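Local coordinates for proabylysin (Pyrococcus abyssi, PDB 4JIU), which is the inactive precursor of a minigluzincin, a small soluble zinc metallopeptidase that probably cleaves peptide bonds once its metal-bound C-terminal tail is displaced, at residues 24-29 against 39-44; 47-52 against 94-99. The protein carries 1 engineered substitution. All coordinates share one frame; numbering follows the deposited sequence.

Contact 1: 24-29 against 39-44; sequences RPLKMS and TITLDP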
loop_
_atom_site.group_PDB
_atom_site.type_symbol
_atom_site.label_atom_id
_atom_site.label_comp_id
_atom_site.label_asym_id
_atom_site.label_seq_id
_atom_site.Cartn_x
_atom_site.Cartn_y
_atom_site.Cartn_z
ATOM N N ARG A 24 8.141 5.773 -9.567
ATOM C CA ARG A 24 7.941 6.796 -10.574
ATOM C C ARG A 24 7.457 8.047 -9.884
ATOM O O ARG A 24 6.654 7.925 -8.957
ATOM C CB ARG A 24 6.836 6.412 -11.584
ATOM C CG ARG A 24 7.102 5.167 -12.362
ATOM C CD ARG A 24 8.011 5.395 -13.538
ATOM N NE ARG A 24 8.048 4.218 -14.398
ATOM C CZ ARG A 24 8.686 3.077 -14.177
ATOM N NH1 ARG A 24 9.379 3.013 -13.056
ATOM N NH2 ARG A 24 8.629 2.064 -15.056
ATOM N N PRO A 25 7.861 9.224 -10.335
ATOM C CA PRO A 25 7.323 10.432 -9.743
ATOM C C PRO A 25 5.856 10.587 -10.121
ATOM O O PRO A 25 5.472 10.578 -11.274
ATOM C CB PRO A 25 8.190 11.511 -10.367
ATOM C CG PRO A 25 8.681 10.948 -11.686
ATOM C CD PRO A 25 8.840 9.473 -11.421
ATOM N N LEU A 26 5.039 10.766 -9.102
ATOM C CA LEU A 26 3.609 10.921 -9.251
ATOM C C LEU A 26 3.219 12.326 -8.789
ATOM O O LEU A 26 3.780 12.838 -7.832
ATOM C CB LEU A 26 2.833 9.906 -8.389
ATOM C CG LEU A 26 3.124 8.433 -8.652
ATOM C CD1 LEU A 26 2.413 7.584 -7.605
ATOM C CD2 LEU A 26 2.699 8.085 -10.055
ATOM N N LYS A 27 2.254 12.929 -9.440
ATOM C CA LYS A 27 1.844 14.283 -9.104
ATOM C C LYS A 27 0.826 14.257 -7.970
ATOM O O LYS A 27 0.927 14.872 -6.922
ATOM C CB LYS A 27 1.264 14.924 -10.365
ATOM C CG LYS A 27 0.718 16.328 -10.116
ATOM C CD LYS A 27 0.316 16.987 -11.417
ATOM C CE LYS A 27 -0.921 17.851 -11.256
ATOM N NZ LYS A 27 -1.801 17.775 -12.461
ATOM N N MET A 28 -0.187 13.455 -8.229
ATOM C CA MET A 28 -1.451 13.569 -7.510
ATOM C C MET A 28 -1.554 12.650 -6.323
ATOM O O MET A 28 -2.471 12.845 -5.533
ATOM C CB MET A 28 -2.569 13.253 -8.472
ATOM C CG MET A 28 -2.701 14.309 -9.541
ATOM S SD MET A 28 -2.869 15.989 -8.947
ATOM C CE MET A 28 -4.456 15.973 -8.136
ATOM N N SER A 29 -0.638 11.684 -6.184
ATOM C CA SER A 29 -0.609 10.755 -5.085
ATOM C C SER A 29 0.818 10.310 -4.804
ATOM O O SER A 29 1.756 10.716 -5.499
ATOM C CB SER A 29 -1.489 9.523 -5.419
ATOM O OG SER A 29 -0.859 8.614 -6.267
ATOM N N THR A 39 0.566 -4.222 -10.844
ATOM C CA THR A 39 1.691 -3.389 -10.449
ATOM C C THR A 39 1.258 -2.455 -9.315
ATOM O O THR A 39 0.090 -2.102 -9.175
ATOM C CB THR A 39 2.253 -2.542 -11.597
ATOM O OG1 THR A 39 1.231 -1.610 -12.049
ATOM C CG2 THR A 39 2.707 -3.419 -12.763
ATOM N N ILE A 40 2.259 -2.073 -8.557
ATOM C CA ILE A 40 2.156 -1.006 -7.559
ATOM C C ILE A 40 3.191 0.047 -7.943
ATOM O O ILE A 40 4.366 -0.306 -8.055
ATOM C CB ILE A 40 2.388 -1.500 -6.138
ATOM C CG1 ILE A 40 1.409 -2.596 -5.713
ATOM C CG2 ILE A 40 2.418 -0.285 -5.207
ATOM C CD1 ILE A 40 1.734 -3.304 -4.428
ATOM N N THR A 41 2.769 1.272 -8.176
ATOM C CA THR A 41 3.693 2.368 -8.459
ATOM C C THR A 41 3.760 3.271 -7.261
ATOM O O THR A 41 2.735 3.684 -6.709
ATOM C CB THR A 41 3.201 3.112 -9.706
ATOM O OG1 THR A 41 3.150 2.215 -10.827
ATOM C CG2 THR A 41 4.173 4.228 -10.053
ATOM N N LEU A 42 4.997 3.582 -6.832
ATOM C CA LEU A 42 5.273 4.364 -5.668
ATOM C C LEU A 42 6.054 5.604 -6.094
ATOM O O LEU A 42 7.021 5.484 -6.860
ATOM C CB LEU A 42 6.178 3.624 -4.677
ATOM C CG LEU A 42 5.677 2.223 -4.236
ATOM C CD1 LEU A 42 6.782 1.570 -3.430
ATOM C CD2 LEU A 42 4.358 2.342 -3.514
ATOM N N ASP A 43 5.717 6.722 -5.532
ATOM C CA ASP A 43 6.534 7.939 -5.673
ATOM C C ASP A 43 7.839 7.749 -4.921
ATOM O O ASP A 43 7.838 7.099 -3.883
ATOM C CB ASP A 43 5.777 9.127 -5.126
ATOM C CG ASP A 43 6.500 10.421 -5.364
ATOM O OD1 ASP A 43 7.325 10.795 -4.501
ATOM O OD2 ASP A 43 6.271 11.054 -6.417
ATOM N N PRO A 44 8.976 8.263 -5.422
ATOM C CA PRO A 44 10.223 8.066 -4.718
ATOM C C PRO A 44 10.212 8.512 -3.264
ATOM O O PRO A 44 10.997 7.961 -2.452
ATOM C CB PRO A 44 11.219 8.915 -5.528
ATOM C CG PRO A 44 10.613 9.090 -6.862
ATOM C CD PRO A 44 9.129 8.940 -6.698
#
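R24 and L42 carry the parallel pairing of strands 20-23 and 39-42 one step further, at the point where the first of them gives way to a loop. R24 N donates to L42 O at 2.9 Å, complementing the backbone bond of L42 with R22. The R24 carbonyl oxygen receives the CA-H of D43, the residue after L42 (CA to O 3.3 Å), and the CD of P44 lies near the same oxygen. Beside these backbone contacts, the methyl CG2 of T41 meets CB and CG of R24, each at 3.8 Å. That methyl stands anti to the T41 nitrogen, with OG1 beside the nitrogen instead. L26 reaches the same methyl with CD2 at 4.1 Å and lays CD1 near T41 O.

The polar anchor is D43. CG stands anti to the D43 backbone N (chi1 -174°), and the rotation about CB-CG (chi2 -88°) brings OD2 to L26 N, which donates almost straight (3.0 Å, 174°) to the anti lone pair. OD1 takes A45 N in an Asx turn, and OD2 also forms a salt bridge with R102. A buried carboxylate thus ties the loop after strand 20-23 to the turn after strand 39-42. The cation of R102 probably keeps D43 ionised and offsets the closeness of OD2 to L26 O, binding this corner to the C-terminal tail.

Contact 2: 47-52 against 94-99; sequences LNLEEE and DRIMTK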
loop_
_atom_site.group_PDB
_atom_site.type_symbol
_atom_site.label_atom_id
_atom_site.label_comp_id
_atom_site.label_asym_id
_atom_site.label_seq_id
_atom_site.Cartn_x
_atom_site.Cartn_y
_atom_site.Cartn_z
ATOM N N LEU A 47 10.191 5.890 -0.373
ATOM C CA LEU A 47 11.357 5.064 -0.023
ATOM C C LEU A 47 12.097 5.621 1.163
ATOM O O LEU A 47 12.974 4.965 1.733
ATOM C CB LEU A 47 12.294 4.867 -1.239
ATOM C CG LEU A 47 11.705 4.131 -2.448
ATOM C CD1 LEU A 47 12.740 4.097 -3.565
ATOM C CD2 LEU A 47 11.199 2.727 -2.123
ATOM N N ASN A 48 11.726 6.869 1.569
ATOM C CA ASN A 48 12.293 7.497 2.734
ATOM C C ASN A 48 11.364 7.503 3.948
ATOM O O ASN A 48 11.657 8.124 4.995
ATOM C CB ASN A 48 12.669 8.966 2.431
ATOM C CG ASN A 48 13.699 9.124 1.334
ATOM O OD1 ASN A 48 14.654 8.341 1.239
ATOM N ND2 ASN A 48 13.479 10.115 0.482
ATOM N N LEU A 49 10.220 6.862 3.889
ATOM C CA LEU A 49 9.320 6.717 5.043
ATOM C C LEU A 49 9.842 5.720 6.050
ATOM O O LEU A 49 10.744 4.919 5.735
ATOM C CB LEU A 49 7.934 6.311 4.562
ATOM C CG LEU A 49 7.108 7.335 3.799
ATOM C CD1 LEU A 49 5.914 6.630 3.181
ATOM C CD2 LEU A 49 6.759 8.482 4.708
ATOM N N GLU A 50 9.312 5.727 7.282
ATOM C CA GLU A 50 9.640 4.670 8.227
ATOM C C GLU A 50 9.103 3.311 7.720
ATOM O O GLU A 50 8.188 3.264 6.935
ATOM C CB GLU A 50 9.067 4.925 9.606
ATOM C CG GLU A 50 9.098 6.241 10.340
ATOM C CD GLU A 50 10.442 6.487 11.008
ATOM O OE1 GLU A 50 10.545 7.479 11.746
ATOM O OE2 GLU A 50 11.321 5.650 10.716
ATOM N N GLU A 51 9.676 2.212 8.222
ATOM C CA GLU A 51 9.284 0.898 7.708
ATOM C C GLU A 51 7.801 0.638 7.866
ATOM O O GLU A 51 7.217 0.068 6.958
ATOM C CB GLU A 51 10.058 -0.276 8.356
ATOM C CG GLU A 51 11.430 -0.468 7.854
ATOM C CD GLU A 51 12.198 -1.652 8.401
ATOM O OE1 GLU A 51 12.052 -1.959 9.606
ATOM O OE2 GLU A 51 12.943 -2.234 7.573
ATOM N N GLU A 52 7.195 0.972 9.026
ATOM C CA GLU A 52 5.779 0.658 9.183
ATOM C C GLU A 52 4.944 1.435 8.193
ATOM O O GLU A 52 3.912 0.946 7.731
ATOM C CB GLU A 52 5.345 0.951 10.652
ATOM C CG GLU A 52 3.895 0.627 10.928
ATOM C CD GLU A 52 3.324 0.842 12.319
ATOM O OE1 GLU A 52 2.227 0.255 12.695
ATOM O OE2 GLU A 52 3.940 1.675 13.038
ATOM N N ASP A 94 -2.434 9.046 8.728
ATOM C CA ASP A 94 -2.261 10.414 9.220
ATOM C C ASP A 94 -0.789 10.764 9.274
ATOM O O ASP A 94 -0.393 11.889 8.953
ATOM C CB ASP A 94 -2.917 10.560 10.593
ATOM C CG ASP A 94 -4.429 10.645 10.596
ATOM O OD1 ASP A 94 -5.016 10.818 9.498
ATOM O OD2 ASP A 94 -5.120 10.541 11.639
ATOM N N ARG A 95 0.035 9.838 9.752
ATOM C CA ARG A 95 1.493 10.098 9.796
ATOM C C ARG A 95 2.045 10.366 8.416
ATOM O O ARG A 95 2.891 11.237 8.200
ATOM C CB ARG A 95 2.204 8.944 10.525
ATOM C CG ARG A 95 1.772 8.775 11.989
ATOM C CD ARG A 95 2.477 7.640 12.696
ATOM N NE ARG A 95 1.922 7.389 14.009
ATOM C CZ ARG A 95 2.347 6.450 14.859
ATOM N NH1 ARG A 95 3.332 5.645 14.473
ATOM N NH2 ARG A 95 1.792 6.294 16.043
ATOM N N ILE A 96 1.673 9.556 7.446
ATOM C CA ILE A 96 2.151 9.699 6.086
ATOM C C ILE A 96 1.713 11.009 5.489
ATOM O O ILE A 96 2.488 11.747 4.873
ATOM C CB ILE A 96 1.661 8.522 5.215
ATOM C CG1 ILE A 96 2.298 7.231 5.696
ATOM C CG2 ILE A 96 1.939 8.829 3.758
ATOM C CD1 ILE A 96 1.644 5.999 5.124
ATOM N N MET A 97 0.457 11.385 5.706
ATOM C CA MET A 97 -0.034 12.677 5.234
ATOM C C MET A 97 0.695 13.831 5.907
ATOM O O MET A 97 1.014 14.795 5.211
ATOM C CB MET A 97 -1.533 12.810 5.499
ATOM C CG MET A 97 -1.981 14.231 5.248
ATOM S SD MET A 97 -1.978 14.745 3.546
ATOM C CE MET A 97 -2.059 16.535 3.654
ATOM N N THR A 98 0.966 13.742 7.201
ATOM C CA THR A 98 1.712 14.816 7.860
ATOM C C THR A 98 3.051 14.997 7.183
ATOM O O THR A 98 3.509 16.102 6.944
ATOM C CB THR A 98 1.872 14.466 9.333
ATOM O OG1 THR A 98 0.556 14.579 9.916
ATOM C CG2 THR A 98 2.811 15.417 10.044
ATOM N N LYS A 99 3.712 13.857 6.918
ATOM C CA LYS A 99 5.058 13.954 6.391
ATOM C C LYS A 99 5.108 14.447 4.963
ATOM O O LYS A 99 5.890 15.286 4.570
ATOM C CB LYS A 99 5.774 12.633 6.484
ATOM C CG LYS A 99 7.261 12.956 6.220
ATOM C CD LYS A 99 8.073 11.710 6.270
ATOM C CE LYS A 99 9.547 11.969 5.942
ATOM N NZ LYS A 99 10.185 10.674 5.487
HETATM O O HOH W 1 8.818 9.025 7.884
#
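K99 reaches from helix 88-100 alongside L49 to the backbone of N48, just ahead of helix 51-67. Its CD touches CD2 of L49 at 3.8 Å, the two side chains running past each other in opposite directions. CG is anti to the K99 backbone N (chi1 -167°) and the chain beyond is extended, carrying NZ past CD2 of L49 to the N48 carbonyl. NZ stands 3.0 Å from N48 O, but the angle is too poor for a hydrogen bond. A better acceptor is a water 3.2 Å from NZ, which also takes a weak, long bond from E50 N.

On the inner side, CD1 of L49 lies loosely against CG1 of I96, 4.4 Å away. L49 is buried further by M54 and I57 of helix 51-67 and by L100, while I96 packs on E53, I30 and M104. E50 is the N-cap of helix 51-67, and E53 OE1 accepts its backbone N, the reciprocal half of a capping box.

At the other end E52 OE2 and R95 NH1 are 4.3 Å apart, the oxygen well out of the guanidinium plane, so they share charge attraction without a directed bond. Each has a firmer partner: E52 forms a salt bridge with R88, and R95 with E91, both on helix 88-100.

The segments are therefore joined mainly by L49, against the K99 chain and, loosely, I96; the charged groups of E52 and R95 are held by R88 and E91 rather than by each other. The K99 ammonium probably gains from the partial negative charge of N48 O, while the water gives it a proper acceptor.

Contact 1 closes before contact 2 opens along the chain, and only a short turn separates P44 from L47; their centres are 14 Å apart. Contact 1 includes the strand that leads to helix 51-67, and contact 2 the N-terminal start of that helix, whose HExxH histidines H60 and H64 bind the zinc with H72 and V105. Neither contact reaches the metal itself: the side chain of S29 is about 9 Å from the zinc and that of I96 about 11 Å. Both instead border the C-terminal tail, S29 lying about 4 Å from the side chain of V105, D43 pairing with R102 and I96 packing on M104. V105 coordinates the zinc, consistent with a zymogen whose tail blocks the metal site.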